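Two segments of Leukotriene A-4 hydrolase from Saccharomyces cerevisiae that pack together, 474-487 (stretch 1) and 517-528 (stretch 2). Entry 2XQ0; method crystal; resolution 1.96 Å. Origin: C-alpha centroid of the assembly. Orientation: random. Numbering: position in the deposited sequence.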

# COMPACT_ATOMS: atom_id res chain seq x y z
N VAL A 474 13.07 1.72 -25.03
CA VAL A 474 12.89 2.93 -24.23
C VAL A 474 14.22 3.60 -23.96
O VAL A 474 14.39 4.79 -24.21
CB VAL A 474 12.23 2.59 -22.89
CG1 VAL A 474 12.19 3.81 -21.99
CG2 VAL A 474 10.82 2.05 -23.14
N TYR A 475 15.16 2.82 -23.47
CA TYR A 475 16.50 3.33 -23.21
C TYR A 475 17.15 3.90 -24.47
O TYR A 475 17.75 4.97 -24.44
CB TYR A 475 17.38 2.22 -22.61
CG TYR A 475 16.99 1.84 -21.19
CD1 TYR A 475 16.62 2.81 -20.28
CD2 TYR A 475 17.00 0.51 -20.78
CE1 TYR A 475 16.26 2.46 -18.98
CE2 TYR A 475 16.64 0.16 -19.48
CZ TYR A 475 16.28 1.14 -18.59
OH TYR A 475 15.93 0.79 -17.30
N GLN A 476 17.04 3.19 -25.59
CA GLN A 476 17.58 3.71 -26.84
C GLN A 476 17.05 5.09 -27.21
O GLN A 476 17.82 5.97 -27.58
CB GLN A 476 17.37 2.73 -27.99
CG GLN A 476 18.16 1.45 -27.83
CD GLN A 476 17.86 0.46 -28.93
OE1 GLN A 476 17.53 0.84 -30.05
NE2 GLN A 476 17.98 -0.83 -28.61
N LEU A 477 15.74 5.28 -27.13
CA LEU A 477 15.14 6.55 -27.50
C LEU A 477 15.60 7.67 -26.58
O LEU A 477 15.98 8.74 -27.05
CB LEU A 477 13.61 6.47 -27.50
CG LEU A 477 12.90 7.72 -28.04
CD1 LEU A 477 13.26 7.93 -29.51
CD2 LEU A 477 11.39 7.57 -27.86
N ALA A 478 15.54 7.44 -25.26
CA ALA A 478 15.98 8.48 -24.33
C ALA A 478 17.42 8.89 -24.63
O ALA A 478 17.74 10.08 -24.68
CB ALA A 478 15.83 8.02 -22.87
N ASP A 479 18.29 7.90 -24.84
CA ASP A 479 19.65 8.19 -25.26
C ASP A 479 19.67 9.06 -26.53
O ASP A 479 20.36 10.08 -26.60
CB ASP A 479 20.43 6.88 -25.47
CG ASP A 479 20.56 6.07 -24.19
OD1 ASP A 479 20.30 6.62 -23.10
OD2 ASP A 479 20.94 4.88 -24.26
N LYS A 480 18.90 8.65 -27.53
CA LYS A 480 18.83 9.37 -28.81
C LYS A 480 18.37 10.82 -28.63
O LYS A 480 18.93 11.73 -29.24
CB LYS A 480 17.89 8.64 -29.77
CG LYS A 480 17.89 9.20 -31.19
CD LYS A 480 16.79 8.55 -32.05
CE LYS A 480 16.70 9.18 -33.44
NZ LYS A 480 15.53 8.69 -34.24
N TRP A 481 17.36 11.03 -27.80
CA TRP A 481 16.89 12.38 -27.48
C TRP A 481 17.98 13.19 -26.79
O TRP A 481 18.17 14.36 -27.12
CB TRP A 481 15.62 12.36 -26.61
CG TRP A 481 14.39 12.43 -27.44
CD1 TRP A 481 13.60 11.39 -27.83
CD2 TRP A 481 13.84 13.61 -28.03
NE1 TRP A 481 12.56 11.86 -28.62
CE2 TRP A 481 12.69 13.22 -28.76
CE3 TRP A 481 14.21 14.96 -28.03
CZ2 TRP A 481 11.91 14.14 -29.45
CZ3 TRP A 481 13.43 15.86 -28.71
CH2 TRP A 481 12.29 15.45 -29.42
N VAL A 482 18.67 12.58 -25.84
CA VAL A 482 19.73 13.30 -25.13
C VAL A 482 20.80 13.77 -26.10
O VAL A 482 21.32 14.89 -25.99
CB VAL A 482 20.36 12.46 -24.00
CG1 VAL A 482 21.56 13.18 -23.42
CG2 VAL A 482 19.33 12.20 -22.90
N GLU A 483 21.12 12.92 -27.07
CA GLU A 483 22.17 13.20 -28.04
C GLU A 483 21.75 14.30 -29.02
O GLU A 483 22.48 15.25 -29.25
CB GLU A 483 22.51 11.92 -28.82
CG GLU A 483 23.95 11.86 -29.35
CD GLU A 483 24.97 11.65 -28.23
OE1 GLU A 483 24.63 11.87 -27.05
OE2 GLU A 483 26.12 11.27 -28.54
N MET A 484 20.56 14.13 -29.60
CA MET A 484 20.07 15.03 -30.64
C MET A 484 19.78 16.44 -30.13
O MET A 484 19.78 17.40 -30.90
CB MET A 484 18.84 14.42 -31.30
CG MET A 484 19.15 13.16 -32.09
SD MET A 484 20.41 13.47 -33.35
CE MET A 484 21.22 11.86 -33.41
N ALA A 485 19.52 16.54 -28.83
CA ALA A 485 19.27 17.83 -28.18
C ALA A 485 20.48 18.75 -28.32
O ALA A 485 20.34 19.98 -28.29
CB ALA A 485 18.94 17.60 -26.71
N GLN A 486 21.66 18.15 -28.47
CA GLN A 486 22.91 18.90 -28.57
C GLN A 486 23.32 19.08 -30.03
O GLN A 486 24.32 19.73 -30.32
CB GLN A 486 24.02 18.17 -27.81
CG GLN A 486 23.66 17.80 -26.36
CD GLN A 486 24.43 16.59 -25.87
OE1 GLN A 486 23.86 15.67 -25.30
NE2 GLN A 486 25.74 16.58 -26.12
N HIS A 487 22.56 18.50 -30.94
CA HIS A 487 22.94 18.54 -32.34
C HIS A 487 21.90 19.28 -33.19
O HIS A 487 22.25 20.16 -33.96
CB HIS A 487 23.19 17.12 -32.89
CG HIS A 487 24.33 16.41 -32.23
ND1 HIS A 487 25.33 17.07 -31.54
CD2 HIS A 487 24.63 15.09 -32.15
CE1 HIS A 487 26.19 16.19 -31.07
NE2 HIS A 487 25.79 14.98 -31.42
N THR A 517 13.74 8.20 -17.66
CA THR A 517 15.09 8.13 -18.23
C THR A 517 15.58 9.48 -18.77
O THR A 517 16.74 9.84 -18.62
CB THR A 517 15.20 7.03 -19.32
OG1 THR A 517 14.74 5.77 -18.80
CG2 THR A 517 16.64 6.87 -19.82
N LEU A 518 14.68 10.25 -19.39
CA LEU A 518 15.02 11.58 -19.89
C LEU A 518 15.46 12.55 -18.80
O LEU A 518 16.40 13.33 -19.00
CB LEU A 518 13.85 12.19 -20.65
CG LEU A 518 13.55 11.59 -22.02
CD1 LEU A 518 12.26 12.19 -22.56
CD2 LEU A 518 14.72 11.81 -22.98
N THR A 519 14.77 12.54 -17.67
CA THR A 519 15.17 13.41 -16.55
C THR A 519 16.45 12.88 -15.90
O THR A 519 17.19 13.63 -15.27
CB THR A 519 14.05 13.57 -15.50
OG1 THR A 519 13.83 12.32 -14.83
CG2 THR A 519 12.74 14.03 -16.17
N GLN A 520 16.69 11.58 -16.05
CA GLN A 520 17.99 10.99 -15.73
C GLN A 520 18.98 11.32 -16.84
O GLN A 520 20.13 10.87 -16.83
CB GLN A 520 17.85 9.47 -15.59
CG GLN A 520 16.88 9.03 -14.52
CD GLN A 520 17.54 8.89 -13.18
OE1 GLN A 520 18.73 8.57 -13.09
NE2 GLN A 520 16.78 9.13 -12.11
N ASN A 521 18.51 12.10 -17.81
CA ASN A 521 19.29 12.45 -19.00
C ASN A 521 19.97 11.27 -19.68
O ASN A 521 21.15 11.32 -20.01
CB ASN A 521 20.31 13.54 -18.67
CG ASN A 521 19.66 14.87 -18.35
OD1 ASN A 521 18.66 15.25 -18.97
ND2 ASN A 521 20.21 15.58 -17.38
N GLY A 522 19.20 10.20 -19.91
CA GLY A 522 19.71 9.05 -20.64
C GLY A 522 20.15 7.89 -19.75
O GLY A 522 20.39 8.07 -18.56
N HIS A 523 20.26 6.71 -20.35
CA HIS A 523 20.66 5.50 -19.64
C HIS A 523 22.02 4.99 -20.11
O HIS A 523 22.25 3.78 -20.21
CB HIS A 523 19.60 4.41 -19.85
CG HIS A 523 19.82 3.19 -19.00
ND1 HIS A 523 20.37 2.03 -19.50
CD2 HIS A 523 19.56 2.95 -17.70
CE1 HIS A 523 20.43 1.12 -18.54
NE2 HIS A 523 19.95 1.66 -17.43
N SER A 524 22.93 5.92 -20.40
CA SER A 524 24.31 5.57 -20.76
C SER A 524 25.18 6.82 -20.63
O SER A 524 24.77 7.91 -21.03
CB SER A 524 24.39 5.03 -22.18
OG SER A 524 24.64 6.07 -23.11
N ASN A 525 26.37 6.65 -20.07
CA ASN A 525 27.23 7.79 -19.77
C ASN A 525 28.00 8.33 -20.97
O ASN A 525 29.22 8.40 -20.95
CB ASN A 525 28.20 7.43 -18.64
CG ASN A 525 27.50 6.91 -17.41
OD1 ASN A 525 26.27 6.77 -17.39
ND2 ASN A 525 28.27 6.63 -16.36
N LYS A 526 27.27 8.71 -22.01
CA LYS A 526 27.88 9.36 -23.17
C LYS A 526 28.20 10.81 -22.83
O LYS A 526 29.28 11.31 -23.13
CB LYS A 526 26.95 9.29 -24.38
CG LYS A 526 26.54 7.88 -24.78
CD LYS A 526 25.47 7.91 -25.86
CE LYS A 526 24.93 6.51 -26.14
NZ LYS A 526 23.83 6.55 -27.13
N LYS A 527 27.23 11.49 -22.21
CA LYS A 527 27.45 12.83 -21.68
C LYS A 527 27.49 12.75 -20.16
O LYS A 527 26.46 12.85 -19.50
CB LYS A 527 26.34 13.78 -22.14
CG LYS A 527 26.43 15.18 -21.54
CD LYS A 527 27.69 15.91 -22.00
CE LYS A 527 27.90 17.21 -21.22
NZ LYS A 527 26.76 18.16 -21.36
N PRO A 528 28.70 12.56 -19.60
CA PRO A 528 28.93 12.39 -18.17
C PRO A 528 28.18 13.41 -17.31
O PRO A 528 27.52 13.03 -16.34
CB PRO A 528 30.44 12.59 -18.03
CG PRO A 528 30.98 12.13 -19.34
CD PRO A 528 29.96 12.52 -20.37

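What polar contact ties the two stretches together? A single hydrogen bond crosses between them: the backbone N of His-523 donates to OD1 of Asp-479 at 2.8 Å, with an angle of 160° at the hydrogen, so the bond is short and nearly straight. Asp-479 leaves its helix sideways, but its chi1 of -63° (m) carries the carboxylate over to the other chain segment, where it meets a backbone amide just beyond the end of the helix that closes at Thr-519. The same oxygen, OD1, lies 3.5 Å from CA of Gly-522, so the carboxylate sits close against the turn.

Why can the chain come so near at Gly-522? Here the backbones are at their closest, with the CA atoms of Asp-479 and Gly-522 4.7 Å apart. The approach follows a Schellman motif, in which Asn-521 takes positive phi (48°) and N of Gly-522 reaches back to O of Thr-517 at 2.8 Å. A CB on Gly-522 would lie 3.3 Å from OD1 of Asp-479 and 3.4 Å from CG2 of Val-482, a tight fit; phi/psi of 100/162 would also jam it against the carbonyl oxygen of Asn-521, which by itself calls for glycine. Val-482 points toward this turn and packs on its backbone, CG2 lying 3.4 Å from C of Asn-521.

How do the aromatic rings meet? Tyr-475 and His-523 form a face-to-face stack, their centroids 3.8 Å apart and their planes only 14° from parallel. The tyrosine side chain starts out sideways and its ring comes nearer, while His-523 points toward the helix, so the flat faces can overlap. Near the plane of the tyrosine ring, at its edge, OG1 of Thr-517 lies 3.6 Å from CE1 of Tyr-475.

Which apolar groups fill the buried side? The small side chain of Ala-478 lets the second stretch settle closely: its CB is 3.4 Å from CG2 of Thr-517 and 4.0 Å from CD2 of Leu-518. That same CD2 of Leu-518 also touches CB of Trp-481 at 3.8 Å, although the indole itself leads away from the contact.

What does Lys-526 add? Opposite charges come near each other at Asp-479 and Lys-526, but OD2 and NZ are 4.4 Å apart, beyond a salt bridge. The extended side chain of Lys-526 reaches across toward the helix, its NZ 3.8 Å from CB of Asp-479 and its CD 4.2 Å from OE1 of Glu-483, and its poor order fits a loose contact at the exposed margin.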